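Local structure of EmGH1 (Erythrobacter marinus, 5Z87) at residues G337-V342 against G362-R367; S432-M437 against I614-V619; P676-A681 against D687-S692. The protein probably hydrolyses beta-glucosidic linkages, acting as a beta-glucosidase of glycoside hydrolase family 3. All coordinates share one frame; numbering follows the deposited sequence. Where two conformers were deposited one is given.

Contact 1: residues G337-V342 against G362-R367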
loop_
_atom_site.group_PDB
_atom_site.type_symbol
_atom_site.label_atom_id
_atom_site.label_comp_id
_atom_site.label_asym_id
_atom_site.label_seq_id
_atom_site.Cartn_x
_atom_site.Cartn_y
_atom_site.Cartn_z
ATOM N N GLY A 337 24.344 9.931 -10.718
ATOM C CA GLY A 337 23.488 9.745 -11.884
ATOM C C GLY A 337 24.244 9.264 -13.115
ATOM O O GLY A 337 23.796 8.352 -13.824
ATOM N N LEU A 338 25.396 9.873 -13.398
ATOM C CA LEU A 338 26.140 9.503 -14.600
ATOM C C LEU A 338 26.674 8.075 -14.509
ATOM O O LEU A 338 26.528 7.286 -15.453
ATOM C CB LEU A 338 27.275 10.502 -14.831
ATOM C CG LEU A 338 27.899 10.441 -16.216
ATOM C CD1 LEU A 338 26.925 10.998 -17.228
ATOM C CD2 LEU A 338 29.223 11.218 -16.220
ATOM N N ARG A 339 27.278 7.713 -13.369
ATOM C CA ARG A 339 27.795 6.351 -13.238
ATOM C C ARG A 339 26.672 5.333 -13.169
ATOM O O ARG A 339 26.838 4.197 -13.638
ATOM C CB ARG A 339 28.680 6.209 -12.004
ATOM C CG ARG A 339 29.579 7.384 -11.737
ATOM C CD ARG A 339 31.025 7.072 -11.931
ATOM N NE ARG A 339 31.428 5.890 -11.193
ATOM C CZ ARG A 339 31.766 5.898 -9.913
ATOM N NH1 ARG A 339 32.129 4.765 -9.317
ATOM N NH2 ARG A 339 31.743 7.038 -9.235
ATOM N N ALA A 340 25.530 5.710 -12.588
ATOM C CA ALA A 340 24.403 4.787 -12.574
ATOM C C ALA A 340 23.958 4.489 -13.991
ATOM O O ALA A 340 23.637 3.343 -14.318
ATOM C CB ALA A 340 23.244 5.354 -11.752
ATOM N N GLY A 341 23.952 5.507 -14.854
ATOM C CA GLY A 341 23.555 5.293 -16.226
ATOM C C GLY A 341 22.570 6.293 -16.802
ATOM O O GLY A 341 21.945 6.009 -17.827
ATOM N N VAL A 342 22.411 7.451 -16.162
ATOM C CA VAL A 342 21.688 8.567 -16.766
ATOM C C VAL A 342 22.631 9.293 -17.727
ATOM O O VAL A 342 23.684 9.792 -17.317
ATOM C CB VAL A 342 21.160 9.536 -15.701
ATOM C CG1 VAL A 342 20.433 10.686 -16.378
ATOM C CG2 VAL A 342 20.265 8.814 -14.682
ATOM N N GLY A 362 39.796 15.423 -11.368
ATOM C CA GLY A 362 40.147 14.072 -10.976
ATOM C C GLY A 362 39.121 13.342 -10.137
ATOM O O GLY A 362 39.403 12.235 -9.662
ATOM N N LEU A 363 37.937 13.914 -9.945
ATOM C CA LEU A 363 36.887 13.281 -9.160
ATOM C C LEU A 363 35.969 12.395 -9.992
ATOM O O LEU A 363 35.043 11.800 -9.431
ATOM C CB LEU A 363 36.065 14.354 -8.441
ATOM C CG LEU A 363 36.968 15.347 -7.713
ATOM C CD1 LEU A 363 36.227 16.625 -7.346
ATOM C CD2 LEU A 363 37.562 14.679 -6.484
ATOM N N LEU A 364 36.203 12.289 -11.303
ATOM C CA LEU A 364 35.318 11.552 -12.199
ATOM C C LEU A 364 36.103 11.119 -13.430
ATOM O O LEU A 364 36.842 11.920 -14.006
ATOM C CB LEU A 364 34.117 12.418 -12.609
ATOM C CG LEU A 364 33.125 11.875 -13.648
ATOM C CD1 LEU A 364 32.449 10.581 -13.182
ATOM C CD2 LEU A 364 32.070 12.932 -13.971
ATOM N N GLU A 365 35.931 9.868 -13.844
ATOM C CA GLU A 365 36.638 9.350 -15.012
ATOM C C GLU A 365 35.982 9.841 -16.298
ATOM O O GLU A 365 34.757 9.765 -16.454
ATOM C CB GLU A 365 36.668 7.822 -14.988
ATOM C CG GLU A 365 37.596 7.241 -13.930
ATOM C CD GLU A 365 37.066 5.943 -13.351
ATOM O OE1 GLU A 365 37.320 4.877 -13.956
ATOM O OE2 GLU A 365 36.392 5.992 -12.293
ATOM N N GLU A 366 36.811 10.315 -17.233
ATOM C CA GLU A 366 36.288 10.897 -18.466
ATOM C C GLU A 366 35.480 9.880 -19.265
ATOM O O GLU A 366 34.555 10.260 -19.993
ATOM C CB GLU A 366 37.441 11.473 -19.302
ATOM C CG GLU A 366 37.183 11.580 -20.803
ATOM C CD GLU A 366 38.043 12.649 -21.477
ATOM O OE1 GLU A 366 38.921 13.233 -20.798
ATOM O OE2 GLU A 366 37.824 12.916 -22.684
ATOM N N ARG A 367 35.778 8.586 -19.104
ATOM C CA ARG A 367 35.083 7.569 -19.881
ATOM C C ARG A 367 33.571 7.553 -19.627
ATOM O O ARG A 367 32.824 7.078 -20.489
ATOM C CB ARG A 367 35.694 6.193 -19.601
ATOM C CG ARG A 367 35.287 5.562 -18.275
ATOM C CD ARG A 367 35.797 4.127 -18.182
ATOM N NE ARG A 367 34.931 3.261 -17.380
ATOM C CZ ARG A 367 35.124 3.005 -16.091
ATOM N NH1 ARG A 367 34.290 2.205 -15.439
ATOM N NH2 ARG A 367 36.151 3.554 -15.453
#

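Contact 2: residues S432-M437 against I614-V619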
loop_
_atom_site.group_PDB
_atom_site.type_symbol
_atom_site.label_atom_id
_atom_site.label_comp_id
_atom_site.label_asym_id
_atom_site.label_seq_id
_atom_site.Cartn_x
_atom_site.Cartn_y
_atom_site.Cartn_z
ATOM N N SER A 432 -35.694 10.211 -33.117
ATOM C CA SER A 432 -37.022 10.647 -33.532
ATOM C C SER A 432 -37.998 10.741 -32.361
ATOM O O SER A 432 -38.992 11.469 -32.458
ATOM C CB SER A 432 -37.568 9.706 -34.607
ATOM O OG SER A 432 -37.751 8.404 -34.088
ATOM N N ALA A 433 -37.728 10.059 -31.250
ATOM C CA ALA A 433 -38.634 10.048 -30.105
ATOM C C ALA A 433 -38.304 11.103 -29.057
ATOM O O ALA A 433 -39.006 11.190 -28.045
ATOM C CB ALA A 433 -38.632 8.668 -29.446
ATOM N N VAL A 434 -37.261 11.893 -29.258
ATOM C CA VAL A 434 -36.840 12.883 -28.277
ATOM C C VAL A 434 -37.392 14.233 -28.695
ATOM O O VAL A 434 -37.369 14.580 -29.881
ATOM C CB VAL A 434 -35.301 12.919 -28.157
ATOM C CG1 VAL A 434 -34.851 14.056 -27.242
ATOM C CG2 VAL A 434 -34.768 11.579 -27.656
ATOM N N ARG A 435 -37.896 14.999 -27.730
ATOM C CA ARG A 435 -38.344 16.354 -28.010
ATOM C C ARG A 435 -37.442 17.414 -27.393
ATOM O O ARG A 435 -36.954 18.296 -28.105
ATOM C CB ARG A 435 -39.797 16.559 -27.539
ATOM C CG ARG A 435 -40.137 18.033 -27.271
ATOM C CD ARG A 435 -41.634 18.302 -27.038
ATOM N NE ARG A 435 -41.984 18.432 -25.620
ATOM C CZ ARG A 435 -41.510 19.362 -24.788
ATOM N NH1 ARG A 435 -40.657 20.287 -25.209
ATOM N NH2 ARG A 435 -41.900 19.371 -23.519
ATOM N N LYS A 436 -37.190 17.362 -26.086
ATOM C CA LYS A 436 -36.392 18.395 -25.425
ATOM C C LYS A 436 -35.443 17.744 -24.426
ATOM O O LYS A 436 -35.882 17.231 -23.391
ATOM C CB LYS A 436 -37.283 19.422 -24.734
ATOM C CG LYS A 436 -36.550 20.686 -24.330
ATOM C CD LYS A 436 -37.470 21.649 -23.593
ATOM C CE LYS A 436 -36.840 23.028 -23.475
ATOM N NZ LYS A 436 -36.408 23.344 -22.080
ATOM N N MET A 437 -34.144 17.799 -24.717
ATOM C CA MET A 437 -33.113 17.178 -23.895
ATOM C C MET A 437 -32.357 18.235 -23.102
ATOM O O MET A 437 -31.882 19.221 -23.675
ATOM C CB MET A 437 -32.142 16.382 -24.764
ATOM C CG MET A 437 -30.854 16.010 -24.050
ATOM S SD MET A 437 -29.568 15.435 -25.167
ATOM C CE MET A 437 -30.280 13.990 -25.932
ATOM N N ILE A 614 -22.974 7.522 -29.659
ATOM C CA ILE A 614 -23.228 6.332 -28.860
ATOM C C ILE A 614 -24.531 6.480 -28.092
ATOM O O ILE A 614 -25.263 5.501 -27.908
ATOM C CB ILE A 614 -22.035 6.053 -27.927
ATOM C CG1 ILE A 614 -20.914 5.382 -28.708
ATOM C CG2 ILE A 614 -22.433 5.179 -26.737
ATOM C CD1 ILE A 614 -19.553 5.619 -28.097
ATOM N N LEU A 615 -24.862 7.691 -27.653
ATOM C CA LEU A 615 -26.114 7.868 -26.924
ATOM C C LEU A 615 -27.326 7.506 -27.779
ATOM O O LEU A 615 -28.343 7.051 -27.244
ATOM C CB LEU A 615 -26.231 9.298 -26.410
ATOM C CG LEU A 615 -25.394 9.594 -25.166
ATOM C CD1 LEU A 615 -25.367 11.082 -24.877
ATOM C CD2 LEU A 615 -25.923 8.833 -23.979
ATOM N N PHE A 616 -27.226 7.645 -29.100
ATOM C CA PHE A 616 -28.370 7.470 -29.986
ATOM C C PHE A 616 -28.278 6.209 -30.839
ATOM O O PHE A 616 -29.134 5.986 -31.701
ATOM C CB PHE A 616 -28.541 8.720 -30.865
ATOM C CG PHE A 616 -29.208 9.871 -30.140
ATOM C CD1 PHE A 616 -30.574 9.849 -29.888
ATOM C CD2 PHE A 616 -28.471 10.955 -29.692
ATOM C CE1 PHE A 616 -31.193 10.891 -29.209
ATOM C CE2 PHE A 616 -29.079 12.002 -29.003
ATOM C CZ PHE A 616 -30.443 11.969 -28.763
ATOM N N GLY A 617 -27.267 5.378 -30.626
ATOM C CA GLY A 617 -27.223 4.089 -31.268
ATOM C C GLY A 617 -26.518 4.040 -32.598
ATOM O O GLY A 617 -26.377 2.945 -33.155
ATOM N N ASP A 618 -26.077 5.179 -33.142
ATOM C CA ASP A 618 -25.325 5.122 -34.395
ATOM C C ASP A 618 -24.026 4.347 -34.216
ATOM O O ASP A 618 -23.574 3.661 -35.138
ATOM C CB ASP A 618 -25.028 6.530 -34.913
ATOM C CG ASP A 618 -26.279 7.386 -35.056
ATOM O OD1 ASP A 618 -27.391 6.831 -35.151
ATOM O OD2 ASP A 618 -26.148 8.627 -35.060
ATOM N N VAL A 619 -23.423 4.430 -33.036
ATOM C CA VAL A 619 -22.261 3.625 -32.688
ATOM C C VAL A 619 -22.673 2.704 -31.550
ATOM O O VAL A 619 -23.276 3.153 -30.574
ATOM C CB VAL A 619 -21.055 4.502 -32.295
ATOM C CG1 VAL A 619 -19.927 3.655 -31.739
ATOM C CG2 VAL A 619 -20.560 5.309 -33.507
#

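Contact 3: residues P676-A681 against D687-S692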
loop_
_atom_site.group_PDB
_atom_site.type_symbol
_atom_site.label_atom_id
_atom_site.label_comp_id
_atom_site.label_asym_id
_atom_site.label_seq_id
_atom_site.Cartn_x
_atom_site.Cartn_y
_atom_site.Cartn_z
ATOM N N PRO A 676 -12.875 -21.863 -23.634
ATOM C CA PRO A 676 -11.609 -21.970 -24.374
ATOM C C PRO A 676 -11.306 -23.430 -24.663
ATOM O O PRO A 676 -11.544 -24.309 -23.833
ATOM C CB PRO A 676 -10.580 -21.343 -23.428
ATOM C CG PRO A 676 -11.198 -21.504 -22.046
ATOM C CD PRO A 676 -12.684 -21.296 -22.286
ATOM N N GLN A 677 -10.819 -23.685 -25.875
ATOM C CA GLN A 677 -10.458 -25.023 -26.329
ATOM C C GLN A 677 -8.981 -25.016 -26.685
ATOM O O GLN A 677 -8.564 -24.284 -27.588
ATOM C CB GLN A 677 -11.288 -25.449 -27.544
ATOM C CG GLN A 677 -12.795 -25.384 -27.360
ATOM C CD GLN A 677 -13.529 -26.352 -28.276
ATOM O OE1 GLN A 677 -14.273 -25.943 -29.174
ATOM N NE2 GLN A 677 -13.318 -27.646 -28.053
ATOM N N ALA A 678 -8.196 -25.818 -25.978
ATOM C CA ALA A 678 -6.788 -25.966 -26.296
ATOM C C ALA A 678 -6.632 -27.104 -27.287
ATOM O O ALA A 678 -7.344 -28.109 -27.207
ATOM C CB ALA A 678 -5.951 -26.237 -25.043
ATOM N N GLU A 679 -5.695 -26.929 -28.226
ATOM C CA GLU A 679 -5.457 -27.927 -29.262
ATOM C C GLU A 679 -4.886 -29.217 -28.688
ATOM O O GLU A 679 -5.100 -30.294 -29.255
ATOM C CB GLU A 679 -4.523 -27.343 -30.322
ATOM C CG GLU A 679 -4.156 -28.285 -31.449
ATOM C CD GLU A 679 -3.460 -27.571 -32.602
ATOM O OE1 GLU A 679 -2.757 -26.572 -32.348
ATOM O OE2 GLU A 679 -3.629 -27.999 -33.765
ATOM N N ARG A 680 -4.162 -29.138 -27.576
ATOM C CA ARG A 680 -3.587 -30.312 -26.932
ATOM C C ARG A 680 -3.834 -30.224 -25.439
ATOM O O ARG A 680 -3.832 -29.133 -24.868
ATOM C CB ARG A 680 -2.062 -30.428 -27.158
ATOM C CG ARG A 680 -1.621 -30.727 -28.572
ATOM C CD ARG A 680 -0.257 -31.399 -28.545
ATOM N NE ARG A 680 0.831 -30.436 -28.395
ATOM C CZ ARG A 680 2.046 -30.739 -27.935
ATOM N NH1 ARG A 680 2.335 -31.991 -27.570
ATOM N NH2 ARG A 680 2.979 -29.793 -27.843
ATOM N N ALA A 681 -4.027 -31.379 -24.807
ATOM C CA ALA A 681 -4.188 -31.405 -23.360
ATOM C C ALA A 681 -2.857 -31.318 -22.630
ATOM O O ALA A 681 -2.824 -30.887 -21.473
ATOM C CB ALA A 681 -4.937 -32.673 -22.926
ATOM N N ASP A 687 6.992 -25.646 -25.685
ATOM C CA ASP A 687 6.034 -25.633 -26.783
ATOM C C ASP A 687 5.130 -24.412 -26.732
ATOM O O ASP A 687 4.872 -23.841 -25.668
ATOM C CB ASP A 687 5.157 -26.881 -26.753
ATOM C CG ASP A 687 5.937 -28.132 -27.035
ATOM O OD1 ASP A 687 7.100 -28.001 -27.471
ATOM O OD2 ASP A 687 5.392 -29.237 -26.827
ATOM N N ARG A 688 4.636 -24.025 -27.905
ATOM C CA ARG A 688 3.531 -23.090 -28.029
ATOM C C ARG A 688 2.220 -23.863 -28.163
ATOM O O ARG A 688 2.201 -25.016 -28.600
ATOM C CB ARG A 688 3.732 -22.165 -29.230
ATOM C CG ARG A 688 5.049 -21.407 -29.178
ATOM C CD ARG A 688 5.087 -20.268 -30.172
ATOM N NE ARG A 688 4.112 -19.225 -29.868
ATOM C CZ ARG A 688 4.274 -18.277 -28.947
ATOM N NH1 ARG A 688 5.376 -18.234 -28.208
ATOM N NH2 ARG A 688 3.325 -17.371 -28.761
ATOM N N LEU A 689 1.118 -23.216 -27.786
ATOM C CA LEU A 689 -0.187 -23.863 -27.725
ATOM C C LEU A 689 -1.241 -22.968 -28.358
ATOM O O LEU A 689 -1.350 -21.786 -28.017
ATOM C CB LEU A 689 -0.578 -24.173 -26.277
ATOM C CG LEU A 689 -1.961 -24.800 -26.080
ATOM C CD1 LEU A 689 -1.949 -26.248 -26.550
ATOM C CD2 LEU A 689 -2.389 -24.712 -24.625
ATOM N N ARG A 690 -2.024 -23.531 -29.263
ATOM C CA ARG A 690 -3.139 -22.801 -29.840
ATOM C C ARG A 690 -4.391 -23.002 -28.990
ATOM O O ARG A 690 -4.664 -24.108 -28.515
ATOM C CB ARG A 690 -3.377 -23.255 -31.279
ATOM C CG ARG A 690 -2.151 -23.063 -32.156
ATOM C CD ARG A 690 -2.530 -22.944 -33.614
ATOM N NE ARG A 690 -2.890 -24.243 -34.160
ATOM C CZ ARG A 690 -3.118 -24.479 -35.449
ATOM N NH1 ARG A 690 -3.035 -23.489 -36.333
ATOM N NH2 ARG A 690 -3.439 -25.705 -35.848
ATOM N N VAL A 691 -5.133 -21.919 -28.782
ATOM C CA VAL A 691 -6.381 -21.943 -28.032
ATOM C C VAL A 691 -7.419 -21.134 -28.804
ATOM O O VAL A 691 -7.124 -20.029 -29.268
ATOM C CB VAL A 691 -6.198 -21.384 -26.608
ATOM C CG1 VAL A 691 -7.538 -21.323 -25.890
ATOM C CG2 VAL A 691 -5.216 -22.246 -25.819
ATOM N N SER A 692 -8.630 -21.675 -28.946
ATOM C CA SER A 692 -9.700 -20.974 -29.642
ATOM C C SER A 692 -10.887 -20.741 -28.715
ATOM O O SER A 692 -11.116 -21.495 -27.764
ATOM C CB SER A 692 -10.173 -21.740 -30.870
ATOM O OG SER A 692 -10.870 -22.908 -30.483
HETATM O O HOH W 1 -13.568 -22.608 -29.881
HETATM O O HOH W 2 -1.212 -26.234 -30.480
#

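Contact 1: residues G337-V342 against G362-R367
This is a small, largely buried apolar contact in the N-terminal domain, where Leu-338 and Arg-339, in the last turn of helix 330-340, meet Leu-364 in the loop leading into helix 366-382. Leu-364 does the work with both branches of its fork. Its CD2 touches CD2 of Leu-338 at 4.0 Å, the two leucines crossing at about a right angle, while its CD1 lies 4.0 Å from CD of Arg-339. The arginine contributes only aliphatic chain here: it slides past Leu-364 in the opposite direction, the bend at chi2 (-112°) laying CD against the leucine and the next bend, at chi3, setting the direction in which NE leaves. That NE ends 5.1 Å from Glu-365 OE2, too far for a bond, although the opposite charges probably attract.

The domain belongs to the TIM-barrel clan, and the contact joins one of its helices to the loop that follows helix 355-360. Helices 330-340 and 355-360 are each followed by a glycine at positive phi: Gly-341 after the first and Gly-362, in a Schellman motif, after the second. At the first of these ends, Gly-337 O accepts two backbone bonds, from Val-342 N at 2.9 Å and from Gly-341 N at 3.0 Å. Leu-355 touches both Leu-338 and Leu-364, and Tyr-368 of helix 366-382 packs against Leu-338 and Arg-339.

Contact 2: residues S432-M437 against I614-V619
Lys-436 NZ is gripped by two carboxylates, in salt bridges to Asp-524 OD1 and Glu-478 OE1, and near this lysine in the chain Val-434 and Met-437 send their side chains to the ring of Phe-616. That ring is approached by two apolar groups in different ways. CG2 of Val-434 comes in at the edge, in the ring plane, 4.0 Å from CE1 of Phe-616, the two side chains crossing at about a right angle. Met-437 arrives from the direction opposite to that of the phenylalanine and touches with its terminal methyl: CE is 3.5 Å from CZ and 3.9 Å from CE2 of Phe-616, set obliquely to the ring. The methionine runs extended through chi1 and chi2, then bends at chi3 (-61°), which turns the methyl toward the far end of the ring.

In the C-terminal alpha/beta domain, the contact ties the start of strand 436-440, in the mixed sheet, and the loop before it to the turn just after helix 607-615. Gly-617 leaves the helix with positive phi (91°) in a Schellman motif; its bond from Gly-617 N to Ile-614 O is weak at 3.4 Å. Phe-616 sits at this turn, just before the glycine. Tyr-469 of helix 462-473 stacks on the phenylalanine ring while its OH hydrogen-bonds to OD2 of Asp-618. Leu-466 of the same helix touches both Met-437 and Phe-616.

Contact 3: residues P676-A681 against D687-S692
Glu-679 meets Arg-690 at its root and at its tip. CB lies 3.7 Å from Arg-690 O, the same oxygen that accepts the backbone bond from Glu-679 N at 3.0 Å. With CG opposite the backbone N (chi1 179°) the chain runs out extended, and CD comes up to the edge of the guanidinium, in its plane. There OE1 takes the NE of Arg-690 at 3.0 Å and OE2 takes its NH2 at 3.1 Å, a side-on bidentate salt bridge with the two flat groups 28° apart. This grip of two nearly straight bonds fixes the rotation of both ends.

Next along the chain, Arg-680 NH2 meets Asp-687 OD2 at 2.7 Å, from above the carboxylate plane; Gly-684 N bonds to that oxygen too. Gln-677 and Ser-692 form an antiparallel hydrogen-bonded pair, Gln-677 N to Ser-692 O and Ser-692 N to Gln-677 O, both 2.9 Å. Ala-678 faces Val-691 in the non-hydrogen-bonded pair beside it. Strand 671-678 edges a three-stranded sheet with 689-697 in the middle and 738-745 beyond; Ala-678, Leu-689 and Val-691 pack it on Ile-782 and Ile-768 of strands 778-784 and 764-771, a beta-sandwich consistent with a fibronectin type III-like fold.

In the fold
From the N terminus the chain runs through the parallel-stranded sheet of the TIM-barrel domain before contact 1 closes a short loop that carries strand 345-346 and helix 355-360. Contact 2 then closes a much longer one: 176 residues lie between its segments, including strands 476-480, 527-533, 574-580 and 596-601 of the C-terminal alpha/beta domain. Strand 671-678 follows helix 607-615, and contact 3 closes a short connection, carrying strand 682-683, between strands 671-678 and 689-697. The three come in series, none nested in or crossing another. Contacts 1 and 2 lie on opposite sides of the chain's centre, their own centres about 64 Å apart; contact 3 is about 51 Å from contact 1 and about 44 Å from contact 2, centre to centre.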